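Side-chain contacts in probable aminotransferase (Pseudomonas aeruginosa, PDB 5YKR), which belongs to the class-III aminotransferase family of pyridoxal-phosphate enzymes, carries its cofactor on a modified lysine and assembles as two chains: residues S117-A122 with T342-M347; T140-F145 with A295-S300; A269-S272 with G276-P279. All coordinates share one frame; numbering follows the deposited sequence.

Contact 1: S117-A122 with T342-M347; sequences SLWVGA and TFAEVM
The Trp119 indole meets Phe343 and Ala344 with its six-membered ring. Phe343 CB lies at the edge of the indole, near its plane, 4.0 Å from Trp119 CZ3. Ala344 CB comes in at a slant, 3.6 Å from Trp119 CH2. Within its own helix, Val120 CG2 also sits at the indole edge, in plane. Arg340 makes a cation-pi contact with the same indole. The Phe343 ring is met at its edge, where Val120 CG1 stands 4.5 Å from Phe343 CE2.

Trp119 spans much of the gap between the helices. Its CG is anti to the backbone N (chi1 -172°), which carries the outer ring toward 342-347 although CB does not point there. The segment axes stay 11.1 Å apart and run at 74° to each other. Two helices of the class-III aminotransferase fold, 115-128 and 333-346, are joined here by apolar contacts, with no hydrogen bond between the two segments. Phe343 reaches further along helix 115-128, onto Glu123, Leu124 and Arg127. Thr342 O takes two backbone donors: Val346 N at 3.0 Å and Met347 N at 2.9 Å, the second closing a wider, pi-type turn. Beside the contact, Trp41 of the second subunit packs on Val120 and donates its NE1 to Ser117 O.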
loop_
_atom_site.group_PDB
_atom_site.type_symbol
_atom_site.label_atom_id
_atom_site.label_comp_id
_atom_site.label_asym_id
_atom_site.label_seq_id
_atom_site.Cartn_x
_atom_site.Cartn_y
_atom_site.Cartn_z
ATOM N N SER A 117 10.533 10.608 -13.107
ATOM C CA SER A 117 9.359 10.023 -13.765
ATOM C C SER A 117 9.498 9.934 -15.274
ATOM O O SER A 117 8.990 8.980 -15.905
ATOM C CB SER A 117 8.078 10.782 -13.412
ATOM O OG SER A 117 8.033 12.093 -13.940
ATOM N N LEU A 118 10.184 10.912 -15.858
ATOM C CA LEU A 118 10.401 10.902 -17.309
ATOM C C LEU A 118 11.241 9.659 -17.676
ATOM O O LEU A 118 10.865 8.922 -18.603
ATOM C CB LEU A 118 11.122 12.180 -17.754
ATOM C CG LEU A 118 10.310 13.440 -17.740
ATOM C CD1 LEU A 118 11.262 14.632 -17.742
ATOM C CD2 LEU A 118 9.414 13.482 -18.939
ATOM N N TRP A 119 12.344 9.444 -16.952
ATOM C CA TRP A 119 13.235 8.369 -17.265
ATOM C C TRP A 119 12.576 7.010 -17.048
ATOM O O TRP A 119 12.642 6.098 -17.877
ATOM C CB TRP A 119 14.521 8.537 -16.458
ATOM C CG TRP A 119 15.587 7.563 -16.872
ATOM C CD1 TRP A 119 16.610 7.844 -17.728
ATOM C CD2 TRP A 119 15.723 6.182 -16.513
ATOM N NE1 TRP A 119 17.363 6.718 -17.912
ATOM C CE2 TRP A 119 16.862 5.702 -17.133
ATOM C CE3 TRP A 119 15.019 5.333 -15.677
ATOM C CZ2 TRP A 119 17.276 4.360 -17.023
ATOM C CZ3 TRP A 119 15.460 4.025 -15.527
ATOM C CH2 TRP A 119 16.559 3.549 -16.193
ATOM N N VAL A 120 11.911 6.871 -15.896
ATOM C CA VAL A 120 11.292 5.595 -15.545
ATOM C C VAL A 120 10.164 5.217 -16.439
ATOM O O VAL A 120 10.037 4.063 -16.819
ATOM C CB VAL A 120 10.837 5.592 -14.076
ATOM C CG1 VAL A 120 10.027 4.358 -13.729
ATOM C CG2 VAL A 120 12.076 5.635 -13.156
ATOM N N GLY A 121 9.320 6.180 -16.851
ATOM C CA GLY A 121 8.246 5.817 -17.760
ATOM C C GLY A 121 8.772 5.220 -19.062
ATOM O O GLY A 121 8.259 4.206 -19.554
ATOM N N ALA A 122 9.767 5.862 -19.629
ATOM C CA ALA A 122 10.369 5.375 -20.871
ATOM C C ALA A 122 11.062 4.027 -20.690
ATOM O O ALA A 122 10.943 3.125 -21.538
ATOM C CB ALA A 122 11.341 6.412 -21.433
ATOM N N THR A 342 17.220 1.210 -9.557
ATOM C CA THR A 342 17.072 -0.206 -9.729
ATOM C C THR A 342 17.119 -0.634 -11.177
ATOM O O THR A 342 17.845 -1.597 -11.541
ATOM C CB THR A 342 15.746 -0.661 -9.050
ATOM O OG1 THR A 342 15.822 -0.389 -7.649
ATOM C CG2 THR A 342 15.499 -2.145 -9.287
ATOM N N PHE A 343 16.326 0.020 -12.028
ATOM C CA PHE A 343 16.297 -0.359 -13.414
ATOM C C PHE A 343 17.589 -0.016 -14.166
ATOM O O PHE A 343 18.034 -0.776 -15.035
ATOM C CB PHE A 343 15.103 0.245 -14.126
ATOM C CG PHE A 343 13.763 -0.237 -13.599
ATOM C CD1 PHE A 343 13.491 -1.595 -13.493
ATOM C CD2 PHE A 343 12.761 0.650 -13.274
ATOM C CE1 PHE A 343 12.259 -2.061 -13.024
ATOM C CE2 PHE A 343 11.509 0.206 -12.839
ATOM C CZ PHE A 343 11.286 -1.139 -12.686
ATOM N N ALA A 344 18.203 1.101 -13.809
ATOM C CA ALA A 344 19.426 1.541 -14.561
ATOM C C ALA A 344 20.667 0.766 -14.133
ATOM O O ALA A 344 21.526 0.468 -14.957
ATOM C CB ALA A 344 19.647 3.014 -14.362
ATOM N N GLU A 345 20.773 0.476 -12.836
ATOM C CA GLU A 345 22.022 -0.004 -12.259
ATOM C C GLU A 345 22.005 -1.406 -11.705
ATOM O O GLU A 345 23.083 -2.004 -11.576
ATOM C CB GLU A 345 22.517 0.957 -11.169
ATOM C CG GLU A 345 22.589 2.403 -11.593
ATOM C CD GLU A 345 23.607 2.694 -12.672
ATOM O OE1 GLU A 345 24.605 1.936 -12.799
ATOM O OE2 GLU A 345 23.391 3.672 -13.386
ATOM N N VAL A 346 20.826 -1.959 -11.405
ATOM C CA VAL A 346 20.755 -3.222 -10.673
ATOM C C VAL A 346 20.219 -4.385 -11.514
ATOM O O VAL A 346 20.797 -5.439 -11.545
ATOM C CB VAL A 346 19.926 -3.042 -9.380
ATOM C CG1 VAL A 346 19.782 -4.339 -8.619
ATOM C CG2 VAL A 346 20.570 -1.992 -8.491
ATOM N N MET A 347 19.070 -4.197 -12.159
ATOM C CA MET A 347 18.361 -5.254 -12.898
ATOM C C MET A 347 18.906 -5.371 -14.306
ATOM O O MET A 347 18.204 -5.122 -15.292
ATOM C CB MET A 347 16.864 -4.927 -12.909
ATOM C CG MET A 347 16.244 -5.043 -11.569
ATOM S SD MET A 347 14.495 -4.706 -11.508
ATOM C CE MET A 347 13.834 -5.919 -12.611
#

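Contact 2: T140-F145 with A295-S300; sequences TDANRF and AVWGCS
Trp297 CG stands between its own backbone N and carbonyl carbon (chi1 65°), and this places the five-membered part of the indole beside Ala142. The touching atoms are Trp297 CD1 and Ala142 CB, 3.8 Å apart. The methyl comes to the indole at a slant. Trp297 CB is also near, at 4.1 Å from Ala142 CB. Two residues back along the strand, Ala295 CB meets the same Ala142 CB at 4.3 Å. One small methyl therefore fits between two strand side chains that point toward the helix.

The short alanine lets the backbones come close: the segment axes approach to 8.0 Å and run at 29°. Helix 139-154 lies on the seven-stranded sheet of this aminotransferase fold. Strand 295-299 is antiparallel to both its neighbours, 132-136 and 281-284. The N-terminal part of the helix also serves the cofactor, since Thr140 OG1 bonds OP3 of the modified residue LLP at position 286.

On the helix itself, Arg144 grips Asp141 side-on. Its NE and NH2 each donate to Asp141 OD1 at 3.0 Å, both from one face of the carboxylate. OD1 lies close to the guanidinium plane. Phe145 CE1 lies 3.7 Å above one face of the Arg144 guanidinium, nearer its border than its centre. Arg144 NH1 bonds Ser169 O of the second subunit, so this salt bridge lies at the subunit interface.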
loop_
_atom_site.group_PDB
_atom_site.type_symbol
_atom_site.label_atom_id
_atom_site.label_comp_id
_atom_site.label_asym_id
_atom_site.label_seq_id
_atom_site.Cartn_x
_atom_site.Cartn_y
_atom_site.Cartn_z
ATOM N N THR A 140 -0.333 -5.736 -4.394
ATOM C CA THR A 140 -1.762 -5.897 -4.139
ATOM C C THR A 140 -2.576 -4.767 -4.749
ATOM O O THR A 140 -3.597 -5.028 -5.433
ATOM C CB THR A 140 -2.035 -5.939 -2.625
ATOM O OG1 THR A 140 -1.480 -7.127 -2.058
ATOM C CG2 THR A 140 -3.509 -5.908 -2.346
ATOM N N ASP A 141 -2.152 -3.539 -4.507
ATOM C CA ASP A 141 -2.931 -2.417 -4.991
ATOM C C ASP A 141 -2.915 -2.339 -6.514
ATOM O O ASP A 141 -3.918 -1.993 -7.126
ATOM C CB ASP A 141 -2.418 -1.115 -4.395
ATOM C CG ASP A 141 -2.846 -0.907 -2.979
ATOM O OD1 ASP A 141 -3.600 -1.740 -2.404
ATOM O OD2 ASP A 141 -2.454 0.172 -2.442
ATOM N N ALA A 142 -1.775 -2.652 -7.141
ATOM C CA ALA A 142 -1.741 -2.724 -8.584
ATOM C C ALA A 142 -2.797 -3.703 -9.111
ATOM O O ALA A 142 -3.590 -3.384 -9.996
ATOM C CB ALA A 142 -0.352 -3.058 -9.103
ATOM N N ASN A 143 -2.849 -4.881 -8.498
ATOM C CA ASN A 143 -3.883 -5.868 -8.898
ATOM C C ASN A 143 -5.297 -5.350 -8.638
ATOM O O ASN A 143 -6.152 -5.459 -9.523
ATOM C CB ASN A 143 -3.610 -7.206 -8.213
ATOM C CG ASN A 143 -2.434 -7.951 -8.804
ATOM O OD1 ASN A 143 -2.172 -7.871 -10.001
ATOM N ND2 ASN A 143 -1.729 -8.704 -7.967
ATOM N N ARG A 144 -5.564 -4.784 -7.446
ATOM C CA ARG A 144 -6.909 -4.289 -7.150
ATOM C C ARG A 144 -7.348 -3.252 -8.153
ATOM O O ARG A 144 -8.513 -3.220 -8.608
ATOM C CB ARG A 144 -6.937 -3.595 -5.720
ATOM C CG ARG A 144 -6.703 -4.542 -4.587
ATOM C CD ARG A 144 -7.087 -3.935 -3.279
ATOM N NE ARG A 144 -6.424 -2.702 -2.853
ATOM C CZ ARG A 144 -7.037 -1.591 -2.494
ATOM N NH1 ARG A 144 -8.296 -1.376 -2.710
ATOM N NH2 ARG A 144 -6.314 -0.668 -1.932
ATOM N N PHE A 145 -6.429 -2.334 -8.456
ATOM C CA PHE A 145 -6.780 -1.172 -9.278
ATOM C C PHE A 145 -6.961 -1.564 -10.742
ATOM O O PHE A 145 -7.876 -1.107 -11.388
ATOM C CB PHE A 145 -5.729 -0.072 -9.137
ATOM C CG PHE A 145 -5.558 0.468 -7.727
ATOM C CD1 PHE A 145 -6.494 0.252 -6.741
ATOM C CD2 PHE A 145 -4.461 1.252 -7.419
ATOM C CE1 PHE A 145 -6.310 0.743 -5.465
ATOM C CE2 PHE A 145 -4.294 1.767 -6.152
ATOM C CZ PHE A 145 -5.220 1.529 -5.165
ATOM N N ALA A 295 4.877 -0.645 -6.390
ATOM C CA ALA A 295 4.707 -1.540 -7.528
ATOM C C ALA A 295 4.459 -0.674 -8.755
ATOM O O ALA A 295 4.083 0.510 -8.635
ATOM C CB ALA A 295 3.532 -2.513 -7.314
ATOM N N VAL A 296 4.629 -1.293 -9.933
ATOM C CA VAL A 296 4.201 -0.690 -11.168
ATOM C C VAL A 296 3.180 -1.587 -11.839
ATOM O O VAL A 296 3.192 -2.828 -11.667
ATOM C CB VAL A 296 5.393 -0.439 -12.132
ATOM C CG1 VAL A 296 6.347 0.594 -11.549
ATOM C CG2 VAL A 296 6.145 -1.733 -12.492
ATOM N N TRP A 297 2.319 -0.990 -12.645
ATOM C CA TRP A 297 1.516 -1.729 -13.563
ATOM C C TRP A 297 1.497 -1.039 -14.888
ATOM O O TRP A 297 1.518 0.184 -14.950
ATOM C CB TRP A 297 0.140 -2.048 -13.035
ATOM C CG TRP A 297 -0.764 -0.963 -12.788
ATOM C CD1 TRP A 297 -0.961 -0.317 -11.617
ATOM C CD2 TRP A 297 -1.679 -0.414 -13.738
ATOM N NE1 TRP A 297 -1.963 0.625 -11.765
ATOM C CE2 TRP A 297 -2.423 0.590 -13.064
ATOM C CE3 TRP A 297 -1.943 -0.657 -15.101
ATOM C CZ2 TRP A 297 -3.402 1.357 -13.700
ATOM C CZ3 TRP A 297 -2.929 0.094 -15.720
ATOM C CH2 TRP A 297 -3.655 1.044 -15.026
ATOM N N GLY A 298 1.421 -1.842 -15.923
ATOM C CA GLY A 298 1.407 -1.357 -17.304
ATOM C C GLY A 298 0.309 -1.972 -18.125
ATOM O O GLY A 298 -0.219 -3.014 -17.748
ATOM N N CYS A 299 -0.067 -1.276 -19.210
ATOM C CA CYS A 299 -1.087 -1.810 -20.104
ATOM C C CYS A 299 -0.807 -1.465 -21.528
ATOM O O CYS A 299 -0.056 -0.520 -21.850
ATOM C CB CYS A 299 -2.462 -1.333 -19.698
ATOM S SG CYS A 299 -2.809 0.432 -19.930
ATOM N N SER A 300 -1.422 -2.255 -22.393
ATOM C CA SER A 300 -1.309 -2.019 -23.854
ATOM C C SER A 300 -2.017 -0.729 -24.256
ATOM O O SER A 300 -2.879 -0.209 -23.530
ATOM C CB SER A 300 -1.917 -3.173 -24.625
ATOM O OG SER A 300 -3.338 -3.151 -24.486
#

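Contact 3: A269-S272 with G276-P279; sequences AGYS and GLEP
Leu277 lays its side chain against Ser272 and reaches past it to Tyr271. Its CB and CG both pass close to the backbone of the serine, with Leu277 CG 3.9 Å from Ser272 CA. Leu277 CG is anti to its own carbonyl carbon (chi1 -56°), and the CD1 branch extends from there to the tyrosine. Leu277 CD1 arrives at the edge of the Tyr271 ring, near its plane, 3.7 Å from Tyr271 CD1. The same methyl lies 3.8 Å from Ser272 OG. Pro279 adds the next piece of the loop, with its CG 4.2 Å from Ser272 OG.

The backbone holds this packing in place. Leu277 N donates to Ser272 O at 3.0 Å, with an N-H...O angle of 145°. The donor lies in the carbonyl plane, on a lone pair. This bond spans five residues and closes the end of helix 270-275. Gly276 has positive phi and is the first residue to leave helical geometry. Together with the apolar contact of Leu277, these features are consistent with a Schellman-type helix end. The chain then runs on through Pro279 into strand 281-284.

Neighbouring groups hold both sides. At the start of the helix, Glu260 accepts from the backbone N of Tyr271 and of Ser272, while His275 stacks on the Tyr271 ring. On the loop, Glu278 forms a salt bridge with Arg250.

Ser272 O is engaged by Leu277 N just past the helix end. Ser272 OG is hydrogen-bonded elsewhere in the structure. Both polar groups of this buried serine can therefore lie among leucine and proline carbons without lacking a polar partner.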
loop_
_atom_site.group_PDB
_atom_site.type_symbol
_atom_site.label_atom_id
_atom_site.label_comp_id
_atom_site.label_asym_id
_atom_site.label_seq_id
_atom_site.Cartn_x
_atom_site.Cartn_y
_atom_site.Cartn_z
ATOM N N ALA A 269 13.298 -8.757 -18.102
ATOM C CA ALA A 269 12.005 -8.438 -18.683
ATOM C C ALA A 269 10.951 -9.430 -18.215
ATOM O O ALA A 269 9.890 -9.547 -18.832
ATOM C CB ALA A 269 12.110 -8.400 -20.201
ATOM N N GLY A 270 11.238 -10.141 -17.129
ATOM C CA GLY A 270 10.302 -11.107 -16.606
ATOM C C GLY A 270 10.157 -12.372 -17.473
ATOM O O GLY A 270 10.825 -12.568 -18.487
ATOM N N TYR A 271 9.294 -13.250 -17.000
ATOM C CA TYR A 271 8.904 -14.424 -17.764
ATOM C C TYR A 271 8.330 -14.006 -19.116
ATOM O O TYR A 271 8.614 -14.629 -20.159
ATOM C CB TYR A 271 7.882 -15.271 -16.964
ATOM C CG TYR A 271 7.507 -16.583 -17.619
ATOM C CD1 TYR A 271 6.588 -16.640 -18.647
ATOM C CD2 TYR A 271 8.145 -17.772 -17.244
ATOM C CE1 TYR A 271 6.248 -17.855 -19.246
ATOM C CE2 TYR A 271 7.822 -18.987 -17.854
ATOM C CZ TYR A 271 6.880 -19.005 -18.881
ATOM O OH TYR A 271 6.515 -20.147 -19.557
ATOM N N SER A 272 7.509 -12.938 -19.096
ATOM C CA SER A 272 6.835 -12.472 -20.310
ATOM C C SER A 272 7.836 -12.112 -21.383
ATOM O O SER A 272 7.670 -12.469 -22.540
ATOM C CB SER A 272 5.923 -11.289 -20.017
ATOM O OG SER A 272 4.822 -11.635 -19.172
ATOM N N GLY A 276 8.162 -14.500 -24.702
ATOM C CA GLY A 276 7.307 -13.904 -25.737
ATOM C C GLY A 276 5.826 -13.826 -25.423
ATOM O O GLY A 276 5.015 -13.905 -26.332
ATOM N N LEU A 277 5.460 -13.631 -24.160
ATOM C CA LEU A 277 4.046 -13.458 -23.842
ATOM C C LEU A 277 3.580 -12.079 -24.309
ATOM O O LEU A 277 4.393 -11.175 -24.534
ATOM C CB LEU A 277 3.749 -13.655 -22.368
ATOM C CG LEU A 277 4.174 -14.985 -21.751
ATOM C CD1 LEU A 277 3.640 -15.100 -20.299
ATOM C CD2 LEU A 277 3.760 -16.197 -22.591
ATOM N N GLU A 278 2.272 -11.943 -24.418
ATOM C CA GLU A 278 1.610 -10.729 -24.898
ATOM C C GLU A 278 0.532 -10.292 -23.884
ATOM O O GLU A 278 -0.651 -10.346 -24.162
ATOM C CB GLU A 278 1.008 -10.959 -26.291
ATOM C CG GLU A 278 2.056 -11.218 -27.341
ATOM C CD GLU A 278 1.448 -11.628 -28.671
ATOM O OE1 GLU A 278 0.803 -10.803 -29.292
ATOM O OE2 GLU A 278 1.565 -12.803 -29.064
ATOM N N PRO A 279 0.958 -9.837 -22.699
ATOM C CA PRO A 279 -0.017 -9.418 -21.654
ATOM C C PRO A 279 -0.831 -8.214 -22.115
ATOM O O PRO A 279 -0.307 -7.364 -22.811
ATOM C CB PRO A 279 0.860 -9.023 -20.464
ATOM C CG PRO A 279 2.203 -8.901 -21.025
ATOM C CD PRO A 279 2.353 -9.604 -22.309
#

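From the N terminus, the chain first passes 117-122, then 140-145. Most strands of the large sheet follow before these contacts close. Contact 3 closes first, a short local loop that turns helix 270-275 toward strand 281-284. Contact 2 closes next, when strand 295-299 packs against helix 139-154. Contact 1 closes last, tying helix 115-128 to helix 333-346. The three loops nest without crossing: contact 3 within contact 2, and contact 2 within contact 1. Their centres lie about 15 to 18 Å apart, and none touches another. Contacts 1 and 2 also touch the second subunit.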